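Local atomic coordinates of 11S globulin subunit beta (Cucurbita maxima, PDB entry 2E9Q), a protein that serves as a seed storage protein, a nutrient reservoir of the hexameric 11S globulin family built on two cupin domains. Residues E325-A336 with E445-R453; S343-A354 with S390-T401. All coordinates share one frame; numbering follows the deposited sequence. Where two conformers were deposited one is given.

Interaction 1: E325-A336 with E445-R453; sequences ERGVLYSNAMVA and EMRVLSPGR
M334 and L449 pair where the short strand 448-449, near the C-terminal end of the modelled chain, joins antiparallel to strand 334-340 of the second cupin barrel. The pair is hydrogen-bonded in both directions: L449 N gives to M334 O at 2.7 Å, and M334 N returns a nearly straight bond (173°) to L449 O. A336 N gives to R447 O at 2.8 Å, which satisfies the carbonyl one step before the strand. V448 O is taken by N300 ND2, and S450 N gives to E445 OE2. V335 and V448 form the next, non-hydrogen-bonded pair, and L329 CD2 reaches V448 CG1 at 3.7 Å. On the other face M334 and L449 run side by side. P451 lies against the type II turn from Y330 to A333, whose S331 OG and N332 ND2 are bonded to D391. R447, a magnesium-binding residue, sends its chain, with CG anti to the backbone N (chi1 -166°), to E325. The carboxylate oxygen lies in the guanidinium plane, but NH1 meets it from well above the carboxylate plane, the two planes being 45° apart. In the conformer described, this salt bridge measures 3.1 Å from R447 NH1 to E325 OE1.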
loop_
_atom_site.group_PDB
_atom_site.type_symbol
_atom_site.label_atom_id
_atom_site.label_comp_id
_atom_site.label_asym_id
_atom_site.label_seq_id
_atom_site.Cartn_x
_atom_site.Cartn_y
_atom_site.Cartn_z
ATOM N N GLU A 325 13.378 3.346 18.709
ATOM C CA GLU A 325 14.200 2.673 19.705
ATOM C C GLU A 325 15.242 3.703 20.134
ATOM O O GLU A 325 15.849 4.369 19.284
ATOM C CB GLU A 325 14.914 1.456 19.105
ATOM C CG GLU A 325 14.034 0.239 18.811
ATOM C CD GLU A 325 14.837 -0.942 18.272
ATOM O OE1 GLU A 325 14.344 -2.090 18.306
ATOM O OE2 GLU A 325 15.972 -0.719 17.803
ATOM N N ARG A 326 15.436 3.843 21.443
ATOM C CA ARG A 326 16.410 4.781 21.979
ATOM C C ARG A 326 17.476 3.921 22.634
ATOM O O ARG A 326 17.208 3.230 23.617
ATOM C CB ARG A 326 15.749 5.705 23.009
ATOM C CG ARG A 326 16.535 6.981 23.344
ATOM C CD ARG A 326 17.673 6.730 24.331
ATOM N NE ARG A 326 18.241 7.987 24.818
ATOM C CZ ARG A 326 19.118 8.730 24.145
ATOM N NH1 ARG A 326 19.568 9.868 24.668
ATOM N NH2 ARG A 326 19.567 8.325 22.962
ATOM N N GLY A 327 18.683 3.963 22.083
ATOM C CA GLY A 327 19.757 3.145 22.609
ATOM C C GLY A 327 20.822 3.875 23.391
ATOM O O GLY A 327 21.055 5.071 23.218
ATOM N N VAL A 328 21.476 3.134 24.269
ATOM C CA VAL A 328 22.538 3.694 25.081
ATOM C C VAL A 328 23.613 2.636 25.220
ATOM O O VAL A 328 23.360 1.550 25.737
ATOM C CB VAL A 328 22.029 4.099 26.485
ATOM C CG1 VAL A 328 23.209 4.444 27.388
ATOM C CG2 VAL A 328 21.097 5.285 26.379
ATOM N N LEU A 329 24.802 2.942 24.724
ATOM C CA LEU A 329 25.913 2.012 24.824
ATOM C C LEU A 329 26.979 2.596 25.731
ATOM O O LEU A 329 27.315 3.775 25.620
ATOM C CB LEU A 329 26.530 1.731 23.446
ATOM C CG LEU A 329 25.949 0.595 22.607
ATOM C CD1 LEU A 329 26.755 0.438 21.301
ATOM C CD2 LEU A 329 25.993 -0.697 23.417
ATOM N N TYR A 330 27.493 1.765 26.633
ATOM C CA TYR A 330 28.554 2.171 27.552
ATOM C C TYR A 330 29.854 2.114 26.763
ATOM O O TYR A 330 29.927 1.448 25.725
ATOM C CB TYR A 330 28.648 1.198 28.737
ATOM C CG TYR A 330 27.469 1.244 29.681
ATOM C CD1 TYR A 330 27.157 0.153 30.488
ATOM C CD2 TYR A 330 26.658 2.379 29.759
ATOM C CE1 TYR A 330 26.058 0.187 31.349
ATOM C CE2 TYR A 330 25.563 2.425 30.611
ATOM C CZ TYR A 330 25.267 1.329 31.403
ATOM O OH TYR A 330 24.181 1.381 32.244
ATOM N N SER A 331 30.877 2.798 27.265
ATOM C CA SER A 331 32.175 2.829 26.605
ATOM C C SER A 331 32.602 1.458 26.099
ATOM O O SER A 331 32.579 0.470 26.843
ATOM C CB SER A 331 33.241 3.369 27.561
ATOM O OG SER A 331 32.870 4.643 28.058
ATOM N N ASN A 332 32.969 1.409 24.821
ATOM C CA ASN A 332 33.437 0.180 24.193
ATOM C C ASN A 332 32.393 -0.926 24.091
ATOM O O ASN A 332 32.707 -2.057 23.698
ATOM C CB ASN A 332 34.672 -0.299 24.951
ATOM C CG ASN A 332 35.643 0.837 25.212
ATOM O OD1 ASN A 332 36.154 1.001 26.321
ATOM N ND2 ASN A 332 35.891 1.640 24.185
ATOM N N ALA A 333 31.150 -0.599 24.441
ATOM C CA ALA A 333 30.060 -1.570 24.358
ATOM C C ALA A 333 29.705 -1.775 22.880
ATOM O O ALA A 333 29.884 -0.873 22.064
ATOM C CB ALA A 333 28.849 -1.071 25.136
ATOM N N MET A 334 29.200 -2.961 22.552
ATOM C CA MET A 334 28.856 -3.310 21.175
ATOM C C MET A 334 27.447 -3.887 21.057
ATOM O O MET A 334 27.025 -4.679 21.902
ATOM C CB MET A 334 29.879 -4.326 20.669
ATOM C CG MET A 334 29.873 -4.586 19.186
ATOM S SD MET A 334 31.221 -5.705 18.771
ATOM C CE MET A 334 30.314 -7.226 18.431
ATOM N N VAL A 335 26.722 -3.489 20.012
ATOM C CA VAL A 335 25.392 -4.040 19.761
ATOM C C VAL A 335 25.672 -5.222 18.839
ATOM O O VAL A 335 26.364 -5.079 17.834
ATOM C CB VAL A 335 24.451 -3.038 19.047
ATOM C CG1 VAL A 335 23.189 -3.749 18.590
ATOM C CG2 VAL A 335 24.075 -1.910 19.997
ATOM N N ALA A 336 25.164 -6.393 19.197
ATOM C CA ALA A 336 25.391 -7.602 18.415
ATOM C C ALA A 336 24.908 -7.481 16.972
ATOM O O ALA A 336 23.982 -6.721 16.684
ATOM C CB ALA A 336 24.700 -8.785 19.081
ATOM N N GLU A 445 25.531 -13.349 26.071
ATOM C CA GLU A 445 24.762 -12.124 26.231
ATOM C C GLU A 445 23.672 -11.990 25.159
ATOM O O GLU A 445 23.462 -12.911 24.366
ATOM C CB GLU A 445 25.700 -10.921 26.223
ATOM C CG GLU A 445 26.653 -10.925 27.407
ATOM C CD GLU A 445 27.090 -9.532 27.811
ATOM O OE1 GLU A 445 27.679 -9.380 28.903
ATOM O OE2 GLU A 445 26.844 -8.583 27.037
ATOM N N MET A 446 22.972 -10.858 25.136
ATOM C CA MET A 446 21.896 -10.684 24.160
ATOM C C MET A 446 22.150 -9.635 23.075
ATOM O O MET A 446 23.182 -9.667 22.408
ATOM C CB MET A 446 20.585 -10.375 24.881
ATOM C CG MET A 446 19.353 -10.827 24.113
ATOM S SD MET A 446 19.255 -12.634 23.996
ATOM C CE MET A 446 20.170 -12.976 22.452
ATOM N N ARG A 447 21.208 -8.713 22.887
ATOM C CA ARG A 447 21.351 -7.679 21.863
ATOM C C ARG A 447 22.532 -6.770 22.153
ATOM O O ARG A 447 23.309 -6.427 21.256
ATOM C CB ARG A 447 20.075 -6.838 21.747
ATOM C CG ARG A 447 20.052 -5.984 20.485
ATOM C CD ARG A 447 18.851 -5.061 20.410
ATOM N NE ARG A 447 17.589 -5.754 20.653
ATOM C CZ ARG A 447 16.399 -5.271 20.306
ATOM N NH1 ARG A 447 16.312 -4.100 19.690
ATOM N NH2 ARG A 447 15.296 -5.948 20.593
ATOM N N VAL A 448 22.661 -6.364 23.410
ATOM C CA VAL A 448 23.763 -5.507 23.801
ATOM C C VAL A 448 24.860 -6.372 24.407
ATOM O O VAL A 448 24.597 -7.224 25.258
ATOM C CB VAL A 448 23.320 -4.450 24.816
ATOM C CG1 VAL A 448 24.518 -3.612 25.244
ATOM C CG2 VAL A 448 22.255 -3.557 24.198
ATOM N N LEU A 449 26.085 -6.158 23.947
ATOM C CA LEU A 449 27.231 -6.911 24.424
ATOM C C LEU A 449 28.114 -6.064 25.319
ATOM O O LEU A 449 28.531 -4.967 24.941
ATOM C CB LEU A 449 28.053 -7.418 23.245
ATOM C CG LEU A 449 27.579 -8.702 22.568
ATOM C CD1 LEU A 449 26.101 -8.639 22.282
ATOM C CD2 LEU A 449 28.366 -8.895 21.286
ATOM N N SER A 450 28.397 -6.577 26.511
ATOM C CA SER A 450 29.244 -5.860 27.457
ATOM C C SER A 450 30.675 -5.853 26.933
ATOM O O SER A 450 31.108 -6.810 26.291
ATOM C CB SER A 450 29.180 -6.538 28.831
ATOM O OG SER A 450 29.403 -7.932 28.725
ATOM N N PRO A 451 31.422 -4.764 27.184
ATOM C CA PRO A 451 32.808 -4.662 26.725
ATOM C C PRO A 451 33.551 -5.980 26.909
ATOM O O PRO A 451 33.774 -6.434 28.032
ATOM C CB PRO A 451 33.372 -3.540 27.589
ATOM C CG PRO A 451 32.202 -2.620 27.705
ATOM C CD PRO A 451 31.051 -3.583 27.984
ATOM N N GLY A 452 33.906 -6.595 25.785
ATOM C CA GLY A 452 34.614 -7.859 25.807
ATOM C C GLY A 452 35.108 -8.177 24.411
ATOM O O GLY A 452 34.698 -9.167 23.800
ATOM N N ARG A 453 35.994 -7.327 23.906
ATOM C CA ARG A 453 36.561 -7.487 22.570
ATOM C C ARG A 453 37.274 -8.824 22.383
ATOM O O ARG A 453 37.132 -9.699 23.265
ATOM C CB ARG A 453 37.535 -6.347 22.290
ATOM C CG ARG A 453 38.803 -6.386 23.131
ATOM C CD ARG A 453 39.313 -4.979 23.351
ATOM N NE ARG A 453 39.263 -4.197 22.120
ATOM C CZ ARG A 453 39.421 -2.879 22.071
ATOM N NH1 ARG A 453 39.362 -2.242 20.907
ATOM N NH2 ARG A 453 39.631 -2.200 23.192
#

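Interaction 2: S343-A354 with S390-T401; sequences SHSVMYATRGNA and SDRGFEWIAFKT
Two neighbouring strands of the second cupin barrel, 345-350 and 393-400, pair antiparallel here, with a classic beta bulge near one end. V346 with F399 and Y348 with I397 are the regular hydrogen-bonded pairs, each bonded both ways; Y348 N to I397 O is 2.9 Å at 174°. At the bulge the register slips by one: T350 N and R351 N both give to E395 O, from the same face of its carbonyl plane, while E395 N returns a bond to R351 O.

The face bearing M347, A349 and W396 carries the aromatic packing. The extended chi1 and chi2 of M347 carry SD to the edge of the F394 ring, 3.8 Å from CE1, a Met-aromatic contact. The bend at chi3 (-68°) then folds CE over the five-membered ring of W396, 3.2 Å from its centroid and 12° off the normal. F394 also receives A354 CB over one face, 3.6 Å from the ring centroid, and its CE2 touches A349 CB. Replacing F394 with an alanine would probably leave A354 CB and M347 SD without their ring and open a gap where the chain turns its corner.

At that corner G352 has a positive phi, and a side chain there would collide with G393 O. R351 and E395 lie side by side as a salt bridge, modelled too short for its detail to be trusted, and R351 NH1 also reaches R392 O in the guanidinium plane. S390 N gives to N353 O at 3.1 Å. Toward the far end H344 N donates to T401 OG1, and both side chains also bond Q169 of the second subunit. K400, its chain bent at chi2, brings NZ to S345 OG at 2.7 Å.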
loop_
_atom_site.group_PDB
_atom_site.type_symbol
_atom_site.label_atom_id
_atom_site.label_comp_id
_atom_site.label_asym_id
_atom_site.label_seq_id
_atom_site.Cartn_x
_atom_site.Cartn_y
_atom_site.Cartn_z
ATOM N N SER A 343 11.575 -3.368 8.621
ATOM C CA SER A 343 11.617 -1.921 8.435
ATOM C C SER A 343 13.010 -1.339 8.290
ATOM O O SER A 343 14.014 -2.018 8.511
ATOM C CB SER A 343 10.900 -1.199 9.577
ATOM O OG SER A 343 11.703 -1.154 10.733
ATOM N N HIS A 344 13.050 -0.076 7.883
ATOM C CA HIS A 344 14.304 0.634 7.745
ATOM C C HIS A 344 14.554 1.179 9.135
ATOM O O HIS A 344 13.620 1.307 9.940
ATOM C CB HIS A 344 14.170 1.790 6.753
ATOM C CG HIS A 344 13.770 1.358 5.382
ATOM N ND1 HIS A 344 14.590 0.598 4.574
ATOM C CD2 HIS A 344 12.631 1.564 4.680
ATOM C CE1 HIS A 344 13.971 0.355 3.432
ATOM N NE2 HIS A 344 12.781 0.929 3.471
ATOM N N SER A 345 15.801 1.501 9.430
ATOM C CA SER A 345 16.122 2.018 10.739
ATOM C C SER A 345 16.952 3.276 10.550
ATOM O O SER A 345 18.107 3.213 10.119
ATOM C CB SER A 345 16.880 0.950 11.532
ATOM O OG SER A 345 17.174 1.391 12.848
ATOM N N VAL A 346 16.357 4.420 10.864
ATOM C CA VAL A 346 17.033 5.698 10.706
ATOM C C VAL A 346 17.607 6.191 12.035
ATOM O O VAL A 346 16.908 6.781 12.866
ATOM C CB VAL A 346 16.057 6.727 10.103
ATOM C CG1 VAL A 346 16.784 7.987 9.705
ATOM C CG2 VAL A 346 15.361 6.116 8.894
ATOM N N MET A 347 18.903 5.947 12.217
ATOM C CA MET A 347 19.607 6.316 13.442
ATOM C C MET A 347 20.208 7.713 13.534
ATOM O O MET A 347 21.029 8.104 12.709
ATOM C CB MET A 347 20.715 5.303 13.721
ATOM C CG MET A 347 21.596 5.691 14.885
ATOM S SD MET A 347 22.854 4.478 15.248
ATOM C CE MET A 347 21.893 3.212 15.812
ATOM N N TYR A 348 19.790 8.460 14.547
ATOM C CA TYR A 348 20.322 9.791 14.810
ATOM C C TYR A 348 21.128 9.677 16.115
ATOM O O TYR A 348 20.582 9.308 17.160
ATOM C CB TYR A 348 19.207 10.810 15.006
ATOM C CG TYR A 348 19.721 12.151 15.455
ATOM C CD1 TYR A 348 20.155 13.100 14.532
ATOM C CD2 TYR A 348 19.834 12.454 16.817
ATOM C CE1 TYR A 348 20.694 14.323 14.952
ATOM C CE2 TYR A 348 20.365 13.667 17.244
ATOM C CZ TYR A 348 20.795 14.597 16.314
ATOM O OH TYR A 348 21.314 15.803 16.744
ATOM N N ALA A 349 22.418 9.996 16.055
ATOM C CA ALA A 349 23.276 9.910 17.230
ATOM C C ALA A 349 23.056 11.107 18.157
ATOM O O ALA A 349 23.244 12.252 17.752
ATOM C CB ALA A 349 24.735 9.832 16.798
ATOM N N THR A 350 22.649 10.845 19.397
ATOM C CA THR A 350 22.401 11.937 20.344
ATOM C C THR A 350 23.629 12.272 21.180
ATOM O O THR A 350 23.713 13.348 21.749
ATOM C CB THR A 350 21.238 11.612 21.304
ATOM O OG1 THR A 350 21.496 10.363 21.954
ATOM C CG2 THR A 350 19.927 11.518 20.540
ATOM N N ARG A 351 24.579 11.351 21.255
ATOM C CA ARG A 351 25.791 11.605 22.024
ATOM C C ARG A 351 26.879 10.588 21.739
ATOM O O ARG A 351 26.599 9.450 21.394
ATOM C CB ARG A 351 25.485 11.583 23.522
ATOM C CG ARG A 351 25.747 12.898 24.235
ATOM C CD ARG A 351 25.946 12.622 25.704
ATOM N NE ARG A 351 26.949 11.577 25.848
ATOM C CZ ARG A 351 26.802 10.495 26.597
ATOM N NH1 ARG A 351 27.775 9.591 26.654
ATOM N NH2 ARG A 351 25.687 10.319 27.288
ATOM N N GLY A 352 28.128 11.002 21.900
ATOM C CA GLY A 352 29.232 10.089 21.677
ATOM C C GLY A 352 29.507 9.773 20.220
ATOM O O GLY A 352 29.182 10.548 19.316
ATOM N N ASN A 353 30.119 8.621 19.989
ATOM C CA ASN A 353 30.424 8.198 18.635
ATOM C C ASN A 353 30.630 6.705 18.682
ATOM O O ASN A 353 30.788 6.135 19.755
ATOM C CB ASN A 353 31.680 8.899 18.099
ATOM C CG ASN A 353 32.952 8.449 18.798
ATOM O OD1 ASN A 353 33.323 8.981 19.845
ATOM N ND2 ASN A 353 33.618 7.449 18.223
ATOM N N ALA A 354 30.614 6.066 17.523
ATOM C CA ALA A 354 30.786 4.629 17.470
ATOM C C ALA A 354 31.238 4.196 16.089
ATOM O O ALA A 354 31.065 4.921 15.108
ATOM C CB ALA A 354 29.473 3.952 17.805
ATOM N N SER A 390 32.479 4.041 21.200
ATOM C CA SER A 390 33.851 4.466 21.406
ATOM C C SER A 390 34.076 4.584 22.911
ATOM O O SER A 390 33.350 3.976 23.710
ATOM C CB SER A 390 34.082 5.826 20.752
ATOM O OG SER A 390 33.263 6.810 21.364
ATOM N N ASP A 391 35.075 5.376 23.287
ATOM C CA ASP A 391 35.402 5.587 24.695
ATOM C C ASP A 391 34.373 6.458 25.383
ATOM O O ASP A 391 34.049 6.242 26.542
ATOM C CB ASP A 391 36.770 6.246 24.821
ATOM C CG ASP A 391 37.875 5.351 24.347
ATOM O OD1 ASP A 391 39.019 5.832 24.212
ATOM O OD2 ASP A 391 37.588 4.159 24.112
ATOM N N ARG A 392 33.868 7.450 24.663
ATOM C CA ARG A 392 32.880 8.356 25.217
ATOM C C ARG A 392 31.497 7.708 25.204
ATOM O O ARG A 392 30.502 8.354 25.506
ATOM C CB ARG A 392 32.842 9.642 24.392
ATOM C CG ARG A 392 34.176 10.010 23.748
ATOM C CD ARG A 392 34.151 11.392 23.091
ATOM N NE ARG A 392 33.044 11.571 22.148
ATOM C CZ ARG A 392 32.952 12.588 21.290
ATOM N NH1 ARG A 392 33.906 13.515 21.254
ATOM N NH2 ARG A 392 31.907 12.687 20.475
ATOM N N GLY A 393 31.439 6.428 24.860
ATOM C CA GLY A 393 30.156 5.760 24.780
ATOM C C GLY A 393 29.408 6.269 23.552
ATOM O O GLY A 393 29.860 7.210 22.901
ATOM N N PHE A 394 28.267 5.656 23.242
ATOM C CA PHE A 394 27.460 6.047 22.085
ATOM C C PHE A 394 25.985 5.954 22.456
ATOM O O PHE A 394 25.548 4.972 23.055
ATOM C CB PHE A 394 27.774 5.132 20.902
ATOM C CG PHE A 394 27.055 5.494 19.638
ATOM C CD1 PHE A 394 26.136 4.615 19.071
ATOM C CD2 PHE A 394 27.337 6.678 18.979
ATOM C CE1 PHE A 394 25.515 4.914 17.860
ATOM C CE2 PHE A 394 26.722 6.988 17.766
ATOM C CZ PHE A 394 25.811 6.105 17.205
ATOM N N GLU A 395 25.231 6.979 22.071
ATOM C CA GLU A 395 23.818 7.093 22.398
ATOM C C GLU A 395 23.001 7.582 21.199
ATOM O O GLU A 395 23.434 8.481 20.470
ATOM C CB GLU A 395 23.627 8.020 23.603
ATOM C CG GLU A 395 23.903 7.314 24.920
ATOM C CD GLU A 395 24.121 8.263 26.081
ATOM O OE1 GLU A 395 23.303 9.183 26.276
ATOM O OE2 GLU A 395 25.116 8.075 26.807
ATOM N N TRP A 396 21.814 7.010 21.001
ATOM C CA TRP A 396 21.009 7.389 19.844
ATOM C C TRP A 396 19.511 7.128 19.923
ATOM O O TRP A 396 19.009 6.470 20.838
ATOM C CB TRP A 396 21.524 6.627 18.624
ATOM C CG TRP A 396 21.105 5.195 18.644
ATOM C CD1 TRP A 396 19.994 4.659 18.060
ATOM C CD2 TRP A 396 21.733 4.126 19.366
ATOM N NE1 TRP A 396 19.886 3.327 18.374
ATOM C CE2 TRP A 396 20.940 2.973 19.175
ATOM C CE3 TRP A 396 22.884 4.035 20.161
ATOM C CZ2 TRP A 396 21.261 1.739 19.744
ATOM C CZ3 TRP A 396 23.207 2.809 20.734
ATOM C CH2 TRP A 396 22.394 1.674 20.521
ATOM N N ILE A 397 18.821 7.640 18.911
ATOM C CA ILE A 397 17.397 7.430 18.733
ATOM C C ILE A 397 17.261 6.927 17.292
ATOM O O ILE A 397 17.691 7.595 16.337
ATOM C CB ILE A 397 16.577 8.729 18.920
ATOM C CG1 ILE A 397 15.098 8.416 18.753
ATOM C CG2 ILE A 397 16.995 9.787 17.933
ATOM C CD1 ILE A 397 14.583 7.413 19.754
ATOM N N ALA A 398 16.687 5.740 17.147
ATOM C CA ALA A 398 16.504 5.122 15.844
ATOM C C ALA A 398 15.035 5.031 15.437
ATOM O O ALA A 398 14.270 4.283 16.039
ATOM C CB ALA A 398 17.114 3.735 15.853
ATOM N N PHE A 399 14.651 5.778 14.409
ATOM C CA PHE A 399 13.274 5.760 13.931
ATOM C C PHE A 399 13.048 4.590 12.973
ATOM O O PHE A 399 13.895 4.302 12.120
ATOM C CB PHE A 399 12.932 7.077 13.230
ATOM C CG PHE A 399 13.207 8.285 14.063
ATOM C CD1 PHE A 399 14.440 8.928 13.997
ATOM C CD2 PHE A 399 12.234 8.776 14.938
ATOM C CE1 PHE A 399 14.710 10.051 14.790
ATOM C CE2 PHE A 399 12.485 9.894 15.738
ATOM C CZ PHE A 399 13.728 10.536 15.664
ATOM N N LYS A 400 11.901 3.931 13.131
ATOM C CA LYS A 400 11.522 2.781 12.323
ATOM C C LYS A 400 10.355 3.128 11.408
ATOM O O LYS A 400 9.438 3.843 11.807
ATOM C CB LYS A 400 11.114 1.618 13.232
ATOM C CG LYS A 400 12.100 1.319 14.353
ATOM C CD LYS A 400 13.453 0.841 13.842
ATOM C CE LYS A 400 14.388 0.595 15.014
ATOM N NZ LYS A 400 15.705 0.049 14.615
ATOM N N THR A 401 10.392 2.615 10.184
ATOM C CA THR A 401 9.335 2.856 9.213
ATOM C C THR A 401 8.268 1.759 9.281
ATOM O O THR A 401 7.757 1.313 8.254
ATOM C CB THR A 401 9.896 2.883 7.798
ATOM O OG1 THR A 401 10.571 1.649 7.552
ATOM C CG2 THR A 401 10.879 4.046 7.628
#

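Both interactions belong to the second cupin domain and share a sheet: strand 323-329, which opens the first segment of interaction 1, is the neighbour of strand 393-400 from interaction 2, and E325 O meets A398 N at 2.7 Å. Interaction 2 lies nearer the centre of the chain, about 11 Å from it against 22 Å, and buries 1228 Å² against 533 Å². It is a long strand ladder with aromatic and methionine packing, whereas interaction 1 adds a brief terminal strand. Each has one acidic-basic pair, in interaction 1 between buried E325 and magnesium-binding R447, in interaction 2 at the exposed corner. V328 CG2 packs on E395 CG at 3.8 Å, joining the two.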